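Local coordinates for putative uncharacterized protein ECU08_1170 (Encephalitozoon cuniculi, PDB 3Q87) that binds a zinc ion and probably activates the Mtq2 methyltransferase, with which it forms the complex that methylates the translation termination factor eRF1, at residues L20-E25 with I93-G98; H64-S69 with I86-F91. All coordinates share one frame; numbering follows the deposited sequence.

Contact 1 joins the beta-sheets of the chain, whereas contact 2 lays a loop on helix 84-91 in the helical part. The two are consecutive in structure: helix 84-91 runs into strand 93-96, and Ile93 CG1 packs 4.0 Å from Arg66 CB. Both are partly buried, each combining a buried apolar portion with more exposed polar groups. In contact 1 the backbone leads, with one strand pair and a weak hydrogen bond at a corner beside small apolar contacts. Contact 2 has no hydrogen bond between its segments and relies on side chains, an aliphatic-aromatic contact and a long salt bridge. The zinc site lies away from contact 2.

Contact 1. Residues L20-E25 with I93-G98; sequences LILECE and IDVVEG
Cys24 and Gly98 face each other as an antiparallel, non-hydrogen-bonded pair at the corner where strand 20-24 leaves its neighbour 98-102 in the four-stranded antiparallel sheet of this Trm112 protein. Their CA atoms are 4.3 Å apart. Both segments turn a corner here: 20-24 passes through Glu25 into strand 26-29, and strand 93-96 passes through Glu97 into 98-102, so that 26-29 and 93-96 form the small two-stranded sheet; Val96 and Glu97 together oppose Lys26, a classic beta bulge.

Backbone contacts dominate at the corner. Glu25 N gives a weak hydrogen bond to Glu97 O, 2.8 Å long but bent, with an N-H...O angle of 127°. Beside it, Glu23 O lies 3.0 Å from Gly98 CA, an approach for which the absence of a side chain on Gly98 leaves room. Farther along the strand, Glu23 and Ile21 pair through their backbones with Ser99 and Arg101.

The apolar contacts gather round Val95, which points toward strand 20-24 and divides its two methyls between two partners. CG1, anti to the backbone N (chi1 180°), meets Cys24 SG at 4.0 Å, while CG2 approaches Leu22 CD1 at 4.3 Å. Ile111 of strand 108-112 touches both Leu22 and Val95, joining the two sheets through the buried Leu22 and Val95.

The acidic side chains touch through their aliphatic roots. Glu97 is bent at chi2 and its OE2 accepts a hydrogen bond from Gly113 N; near the backbone, Glu25 CB and Glu97 CB come within 4.0 Å of each other.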
ATOM      1  N   LEU A  20      -5.314  11.610 -10.172  1.00 23.43           N
ATOM      2  CA  LEU A  20      -4.356  12.330  -9.340  1.00 18.65           C
ATOM      3  C   LEU A  20      -3.274  12.891 -10.243  1.00 22.61           C
ATOM      4  O   LEU A  20      -2.618  12.138 -10.951  1.00 21.43           O
ATOM      5  CB  LEU A  20      -3.742  11.413  -8.278  1.00 22.42           C
ATOM      6  CG  LEU A  20      -4.764  10.746  -7.338  1.00 17.50           C
ATOM      7  CD1 LEU A  20      -4.079   9.923  -6.238  1.00 19.26           C
ATOM      8  CD2 LEU A  20      -5.706  11.796  -6.751  1.00 18.07           C
ATOM      9  N   ILE A  21      -3.092  14.207 -10.224  1.00 19.97           N
ATOM     10  CA  ILE A  21      -2.104  14.846 -11.097  1.00 21.42           C
ATOM     11  C   ILE A  21      -0.819  15.150 -10.347  1.00 18.80           C
ATOM     12  O   ILE A  21      -0.840  15.719  -9.264  1.00 19.34           O
ATOM     13  CB  ILE A  21      -2.646  16.146 -11.732  1.00 28.51           C
ATOM     14  CG1 ILE A  21      -4.000  15.892 -12.401  1.00 29.98           C
ATOM     15  CG2 ILE A  21      -1.656  16.702 -12.754  1.00 24.21           C
ATOM     16  CD1 ILE A  21      -3.965  14.778 -13.434  1.00 29.83           C
ATOM     17  N   LEU A  22       0.302  14.767 -10.947  1.00 20.82           N
ATOM     18  CA  LEU A  22       1.611  14.889 -10.334  1.00 22.62           C
ATOM     19  C   LEU A  22       2.241  16.247 -10.610  1.00 29.70           C
ATOM     20  O   LEU A  22       2.285  16.700 -11.755  1.00 24.54           O
ATOM     21  CB  LEU A  22       2.524  13.779 -10.870  1.00 21.52           C
ATOM     22  CG  LEU A  22       3.871  13.412 -10.230  1.00 28.74           C
ATOM     23  CD1 LEU A  22       5.004  13.910 -11.073  1.00 26.86           C
ATOM     24  CD2 LEU A  22       4.039  13.889  -8.777  1.00 24.02           C
ATOM     25  N   GLU A  23       2.716  16.893  -9.548  1.00 23.61           N
ATOM     26  CA  GLU A  23       3.637  18.011  -9.678  1.00 23.30           C
ATOM     27  C   GLU A  23       4.970  17.602  -9.067  1.00 28.54           C
ATOM     28  O   GLU A  23       5.024  17.127  -7.935  1.00 29.83           O
ATOM     29  CB  GLU A  23       3.102  19.259  -8.989  1.00 28.75           C
ATOM     30  CG  GLU A  23       4.194  20.222  -8.584  1.00 42.24           C
ATOM     31  CD  GLU A  23       3.810  21.659  -8.830  1.00 63.24           C
ATOM     32  OE1 GLU A  23       4.041  22.503  -7.931  1.00 64.86           O
ATOM     33  OE2 GLU A  23       3.274  21.939  -9.926  1.00 60.97           O
ATOM     34  N   CYS A  24       6.042  17.791  -9.823  1.00 22.50           N
ATOM     35  CA  CYS A  24       7.339  17.271  -9.439  1.00 28.72           C
ATOM     36  C   CYS A  24       8.357  18.381  -9.198  1.00 36.48           C
ATOM     37  O   CYS A  24       8.789  19.043 -10.137  1.00 29.57           O
ATOM     38  CB  CYS A  24       7.835  16.329 -10.530  1.00 29.45           C
ATOM     39  SG  CYS A  24       9.384  15.509 -10.158  1.00 35.79           S
ATOM     40  N   GLU A  25       8.733  18.599  -7.941  1.00 30.02           N
ATOM     41  CA  GLU A  25       9.826  19.517  -7.659  1.00 25.18           C
ATOM     42  C   GLU A  25      11.164  18.849  -7.976  1.00 38.97           C
ATOM     43  O   GLU A  25      11.965  19.376  -8.747  1.00 38.80           O
ATOM     44  CB  GLU A  25       9.795  20.020  -6.219  1.00 43.05           C
ATOM     45  CG  GLU A  25      10.679  21.242  -5.993  1.00 60.24           C
ATOM     46  CD  GLU A  25      10.375  22.378  -6.971  1.00 77.30           C
ATOM     47  OE1 GLU A  25       9.245  22.919  -6.925  1.00 73.48           O
ATOM     48  OE2 GLU A  25      11.265  22.733  -7.783  1.00 66.74           O
ATOM     49  N   ILE A  93      11.882   5.701 -12.062  1.00 26.58           N
ATOM     50  CA  ILE A  93      11.957   7.074 -11.589  1.00 22.68           C
ATOM     51  C   ILE A  93      11.385   7.172 -10.191  1.00 25.34           C
ATOM     52  O   ILE A  93      10.387   6.533  -9.882  1.00 24.32           O
ATOM     53  CB  ILE A  93      11.142   8.023 -12.478  1.00 23.62           C
ATOM     54  CG1 ILE A  93      11.633   7.964 -13.927  1.00 33.85           C
ATOM     55  CG2 ILE A  93      11.216   9.444 -11.936  1.00 25.13           C
ATOM     56  CD1 ILE A  93      10.801   8.807 -14.880  1.00 31.32           C
ATOM     57  N   ASP A  94      11.996   8.007  -9.362  1.00 24.60           N
ATOM     58  CA  ASP A  94      11.488   8.250  -8.027  1.00 30.32           C
ATOM     59  C   ASP A  94      11.317   9.747  -7.773  1.00 28.02           C
ATOM     60  O   ASP A  94      12.289  10.510  -7.793  1.00 26.79           O
ATOM     61  CB  ASP A  94      12.437   7.652  -6.990  1.00 31.33           C
ATOM     62  CG  ASP A  94      11.944   7.858  -5.574  1.00 41.00           C
ATOM     63  OD1 ASP A  94      10.787   7.461  -5.287  1.00 33.29           O
ATOM     64  OD2 ASP A  94      12.710   8.409  -4.751  1.00 38.37           O
ATOM     65  N   VAL A  95      10.079  10.167  -7.545  1.00 18.57           N
ATOM     66  CA  VAL A  95       9.821  11.550  -7.190  1.00 23.49           C
ATOM     67  C   VAL A  95      10.135  11.697  -5.711  1.00 29.18           C
ATOM     68  O   VAL A  95       9.494  11.059  -4.874  1.00 19.09           O
ATOM     69  CB  VAL A  95       8.346  11.953  -7.452  1.00 22.30           C
ATOM     70  CG1 VAL A  95       8.108  13.402  -7.059  1.00 20.11           C
ATOM     71  CG2 VAL A  95       7.985  11.740  -8.902  1.00 24.98           C
ATOM     72  N   VAL A  96      11.131  12.514  -5.380  1.00 22.35           N
ATOM     73  CA  VAL A  96      11.473  12.696  -3.980  1.00 23.63           C
ATOM     74  C   VAL A  96      10.701  13.881  -3.405  1.00 23.43           C
ATOM     75  O   VAL A  96      10.279  13.852  -2.257  1.00 22.34           O
ATOM     76  CB  VAL A  96      13.010  12.837  -3.739  1.00 29.36           C
ATOM     77  CG1 VAL A  96      13.793  11.854  -4.610  1.00 30.11           C
ATOM     78  CG2 VAL A  96      13.452  14.223  -4.029  1.00 38.36           C
ATOM     79  N   GLU A  97      10.487  14.907  -4.222  1.00 24.30           N
ATOM     80  CA  GLU A  97       9.779  16.105  -3.783  1.00 29.74           C
ATOM     81  C   GLU A  97       8.733  16.512  -4.814  1.00 21.78           C
ATOM     82  O   GLU A  97       9.029  16.603  -5.996  1.00 21.95           O
ATOM     83  CB  GLU A  97      10.759  17.258  -3.553  1.00 31.29           C
ATOM     84  CG  GLU A  97      11.855  16.954  -2.537  1.00 42.20           C
ATOM     85  CD  GLU A  97      11.354  16.931  -1.095  1.00 46.55           C
ATOM     86  OE1 GLU A  97      10.372  17.646  -0.781  1.00 45.93           O
ATOM     87  OE2 GLU A  97      11.957  16.201  -0.275  1.00 40.63           O
ATOM     88  N   GLY A  98       7.506  16.735  -4.362  1.00 20.20           N
ATOM     89  CA  GLY A  98       6.437  17.102  -5.270  1.00 26.39           C
ATOM     90  C   GLY A  98       5.066  16.996  -4.639  1.00 20.55           C
ATOM     91  O   GLY A  98       4.921  17.135  -3.424  1.00 21.58           O
TER

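Contact 2. Residues H64-S69 with I86-F91; sequences HGRELS and IKEFLF
Leu68 reaches from an irregular connection between helices 42-59 and 70-78 to Ile86 and Phe89 on helix 84-91, a loop-on-helix contact in the helical part of the Trm112 protein. Arg66 and Leu68 both point toward the helix, with Glu67 between them turned away, an alternation that fits the extended backbone here.

At the start of 86-91, Ile86 starts away from the loop, yet the end of its side chain returns: CD1 lies 4.2 Å from Leu68 CD1.

Two residues on, Glu88 meets Arg66. Its CG stands anti to the backbone N (chi1 -171°), and the chain continues extended to the carboxylate. The two side chains cross at about a right angle, and the guanidinium and carboxylate planes are 86° apart. Glu88 CG and CD lie at the guanidinium edge, with CG 3.2 Å from Arg66 NH1. The salt bridge from NH1 to Glu88 OE2 is long, at 3.6 Å. Arg66 NE also makes a weak hydrogen bond to Gly92 O, just beyond the helix segment.

Phe89 follows, its ring reached over one face by Leu68. Leu56 and Leu60 also touch Phe89, while Val57 of helix 42-59 touches Leu68, so this apolar cluster ties the loop to two helices. Leu68 CG lies 3.7 Å from Phe89 CG. Leu68 CD1 makes the CH-pi contact, 4.0 Å from the ring centroid and 24° off the normal, displaced toward the rim and 3.7 Å from Phe89 CD2.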
ATOM      1  N   HIS A  64      15.127  14.540 -17.038  1.00 43.61           N
ATOM      2  CA  HIS A  64      15.693  13.897 -18.214  1.00 60.43           C
ATOM      3  C   HIS A  64      16.415  12.590 -17.905  1.00 57.74           C
ATOM      4  O   HIS A  64      17.063  12.016 -18.776  1.00 63.41           O
ATOM      5  CB  HIS A  64      16.612  14.876 -18.938  1.00 59.51           C
ATOM      6  CG  HIS A  64      16.061  16.265 -18.997  1.00 58.73           C
ATOM      7  ND1 HIS A  64      15.073  16.635 -19.885  1.00 53.94           N
ATOM      8  CD2 HIS A  64      16.333  17.364 -18.255  1.00 53.82           C
ATOM      9  CE1 HIS A  64      14.774  17.907 -19.699  1.00 56.55           C
ATOM     10  NE2 HIS A  64      15.524  18.374 -18.715  1.00 48.24           N
ATOM     11  N   GLY A  65      16.284  12.113 -16.671  1.00 54.47           N
ATOM     12  CA  GLY A  65      16.931  10.874 -16.269  1.00 57.18           C
ATOM     13  C   GLY A  65      16.371   9.671 -16.996  1.00 53.43           C
ATOM     14  O   GLY A  65      17.049   8.655 -17.163  1.00 58.29           O
ATOM     15  N   ARG A  66      15.117   9.789 -17.420  1.00 45.29           N
ATOM     16  CA  ARG A  66      14.447   8.736 -18.168  1.00 46.83           C
ATOM     17  C   ARG A  66      13.357   9.397 -19.004  1.00 51.59           C
ATOM     18  O   ARG A  66      12.918  10.499 -18.684  1.00 51.72           O
ATOM     19  CB  ARG A  66      13.857   7.708 -17.212  1.00 50.42           C
ATOM     20  CG  ARG A  66      13.973   6.278 -17.699  1.00 54.92           C
ATOM     21  CD  ARG A  66      13.656   5.295 -16.588  1.00 45.70           C
ATOM     22  NE  ARG A  66      14.651   5.319 -15.517  1.00 49.11           N
ATOM     23  CZ  ARG A  66      15.649   4.445 -15.397  1.00 52.72           C
ATOM     24  NH1 ARG A  66      15.796   3.473 -16.288  1.00 50.26           N
ATOM     25  NH2 ARG A  66      16.500   4.542 -14.382  1.00 52.18           N
ATOM     26  N   GLU A  67      12.928   8.749 -20.082  1.00 50.85           N
ATOM     27  CA  GLU A  67      12.014   9.405 -21.015  1.00 56.42           C
ATOM     28  C   GLU A  67      11.066   8.456 -21.752  1.00 53.61           C
ATOM     29  O   GLU A  67      11.396   7.296 -21.998  1.00 54.36           O
ATOM     30  CB  GLU A  67      12.805  10.237 -22.033  1.00 62.54           C
ATOM     31  CG  GLU A  67      13.859  11.156 -21.412  1.00 65.53           C
ATOM     32  CD  GLU A  67      14.115  12.408 -22.234  1.00 77.10           C
ATOM     33  OE1 GLU A  67      14.142  12.310 -23.480  1.00 86.77           O
ATOM     34  OE2 GLU A  67      14.292  13.492 -21.629  1.00 74.42           O
ATOM     35  N   LEU A  68       9.883   8.967 -22.089  1.00 51.66           N
ATOM     36  CA  LEU A  68       8.936   8.257 -22.950  1.00 53.63           C
ATOM     37  C   LEU A  68       8.623   9.108 -24.166  1.00 55.74           C
ATOM     38  O   LEU A  68       8.898  10.305 -24.179  1.00 63.18           O
ATOM     39  CB  LEU A  68       7.631   7.951 -22.220  1.00 45.51           C
ATOM     40  CG  LEU A  68       7.615   6.794 -21.227  1.00 43.08           C
ATOM     41  CD1 LEU A  68       6.189   6.585 -20.739  1.00 41.00           C
ATOM     42  CD2 LEU A  68       8.177   5.515 -21.855  1.00 39.90           C
ATOM     43  N   SER A  69       8.034   8.487 -25.183  1.00 59.64           N
ATOM     44  CA  SER A  69       7.682   9.198 -26.406  1.00 60.46           C
ATOM     45  C   SER A  69       6.260   8.871 -26.825  1.00 59.91           C
ATOM     46  O   SER A  69       5.721   7.826 -26.456  1.00 49.67           O
ATOM     47  CB  SER A  69       8.647   8.841 -27.540  1.00 61.18           C
ATOM     48  OG  SER A  69       9.978   9.203 -27.218  1.00 74.96           O
ATOM     49  N   ILE A  86       7.673   1.080 -20.627  1.00 34.85           N
ATOM     50  CA  ILE A  86       6.731   1.584 -19.637  1.00 36.40           C
ATOM     51  C   ILE A  86       7.226   1.284 -18.215  1.00 40.70           C
ATOM     52  O   ILE A  86       7.355   2.192 -17.388  1.00 40.22           O
ATOM     53  CB  ILE A  86       5.327   0.987 -19.866  1.00 44.28           C
ATOM     54  CG1 ILE A  86       4.871   1.257 -21.302  1.00 47.57           C
ATOM     55  CG2 ILE A  86       4.317   1.553 -18.878  1.00 37.66           C
ATOM     56  CD1 ILE A  86       4.985   2.708 -21.726  1.00 35.31           C
ATOM     57  N   LYS A  87       7.512   0.010 -17.945  1.00 34.81           N
ATOM     58  CA  LYS A  87       8.065  -0.421 -16.659  1.00 36.39           C
ATOM     59  C   LYS A  87       9.262   0.426 -16.265  1.00 36.51           C
ATOM     60  O   LYS A  87       9.438   0.782 -15.104  1.00 31.04           O
ATOM     61  CB  LYS A  87       8.545  -1.867 -16.748  1.00 37.93           C
ATOM     62  CG  LYS A  87       7.497  -2.948 -16.567  1.00 39.78           C
ATOM     63  CD  LYS A  87       8.177  -4.312 -16.738  1.00 49.11           C
ATOM     64  CE  LYS A  87       7.196  -5.469 -16.808  1.00 60.03           C
ATOM     65  NZ  LYS A  87       6.760  -5.938 -15.466  1.00 58.66           N
ATOM     66  N   GLU A  88      10.111   0.715 -17.240  1.00 35.93           N
ATOM     67  CA  GLU A  88      11.322   1.472 -16.990  1.00 29.72           C
ATOM     68  C   GLU A  88      10.975   2.892 -16.543  1.00 33.38           C
ATOM     69  O   GLU A  88      11.633   3.464 -15.676  1.00 33.17           O
ATOM     70  CB  GLU A  88      12.165   1.493 -18.266  1.00 49.76           C
ATOM     71  CG  GLU A  88      13.565   2.053 -18.115  1.00 54.12           C
ATOM     72  CD  GLU A  88      14.392   1.867 -19.378  1.00 67.63           C
ATOM     73  OE1 GLU A  88      14.315   0.773 -19.983  1.00 61.52           O
ATOM     74  OE2 GLU A  88      15.114   2.814 -19.762  1.00 69.53           O
ATOM     75  N   PHE A  89       9.937   3.463 -17.141  1.00 26.03           N
ATOM     76  CA  PHE A  89       9.491   4.795 -16.757  1.00 33.82           C
ATOM     77  C   PHE A  89       8.780   4.749 -15.396  1.00 24.70           C
ATOM     78  O   PHE A  89       9.019   5.589 -14.535  1.00 23.10           O
ATOM     79  CB  PHE A  89       8.561   5.361 -17.840  1.00 34.03           C
ATOM     80  CG  PHE A  89       8.128   6.791 -17.610  1.00 30.82           C
ATOM     81  CD1 PHE A  89       8.970   7.847 -17.921  1.00 34.57           C
ATOM     82  CD2 PHE A  89       6.853   7.076 -17.126  1.00 36.45           C
ATOM     83  CE1 PHE A  89       8.566   9.163 -17.733  1.00 33.62           C
ATOM     84  CE2 PHE A  89       6.438   8.389 -16.935  1.00 34.58           C
ATOM     85  CZ  PHE A  89       7.299   9.436 -17.237  1.00 35.30           C
ATOM     86  N   LEU A  90       7.937   3.747 -15.199  1.00 18.18           N
ATOM     87  CA  LEU A  90       7.066   3.723 -14.022  1.00 28.33           C
ATOM     88  C   LEU A  90       7.785   3.227 -12.762  1.00 27.81           C
ATOM     89  O   LEU A  90       7.385   3.544 -11.639  1.00 20.79           O
ATOM     90  CB  LEU A  90       5.811   2.896 -14.303  1.00 23.53           C
ATOM     91  CG  LEU A  90       4.825   3.464 -15.337  1.00 28.40           C
ATOM     92  CD1 LEU A  90       3.676   2.499 -15.607  1.00 26.94           C
ATOM     93  CD2 LEU A  90       4.272   4.828 -14.912  1.00 28.85           C
ATOM     94  N   PHE A  91       8.853   2.461 -12.955  1.00 23.43           N
ATOM     95  CA  PHE A  91       9.591   1.888 -11.841  1.00 24.12           C
ATOM     96  C   PHE A  91      10.979   2.476 -11.747  1.00 25.81           C
ATOM     97  O   PHE A  91      11.653   2.323 -10.735  1.00 30.47           O
ATOM     98  CB  PHE A  91       9.691   0.364 -11.984  1.00 26.01           C
ATOM     99  CG  PHE A  91       8.413  -0.359 -11.669  1.00 24.55           C
ATOM    100  CD1 PHE A  91       8.147  -0.799 -10.377  1.00 24.80           C
ATOM    101  CD2 PHE A  91       7.470  -0.594 -12.662  1.00 23.58           C
ATOM    102  CE1 PHE A  91       6.962  -1.457 -10.082  1.00 21.02           C
ATOM    103  CE2 PHE A  91       6.282  -1.247 -12.373  1.00 22.73           C
ATOM    104  CZ  PHE A  91       6.030  -1.683 -11.082  1.00 20.03           C
TER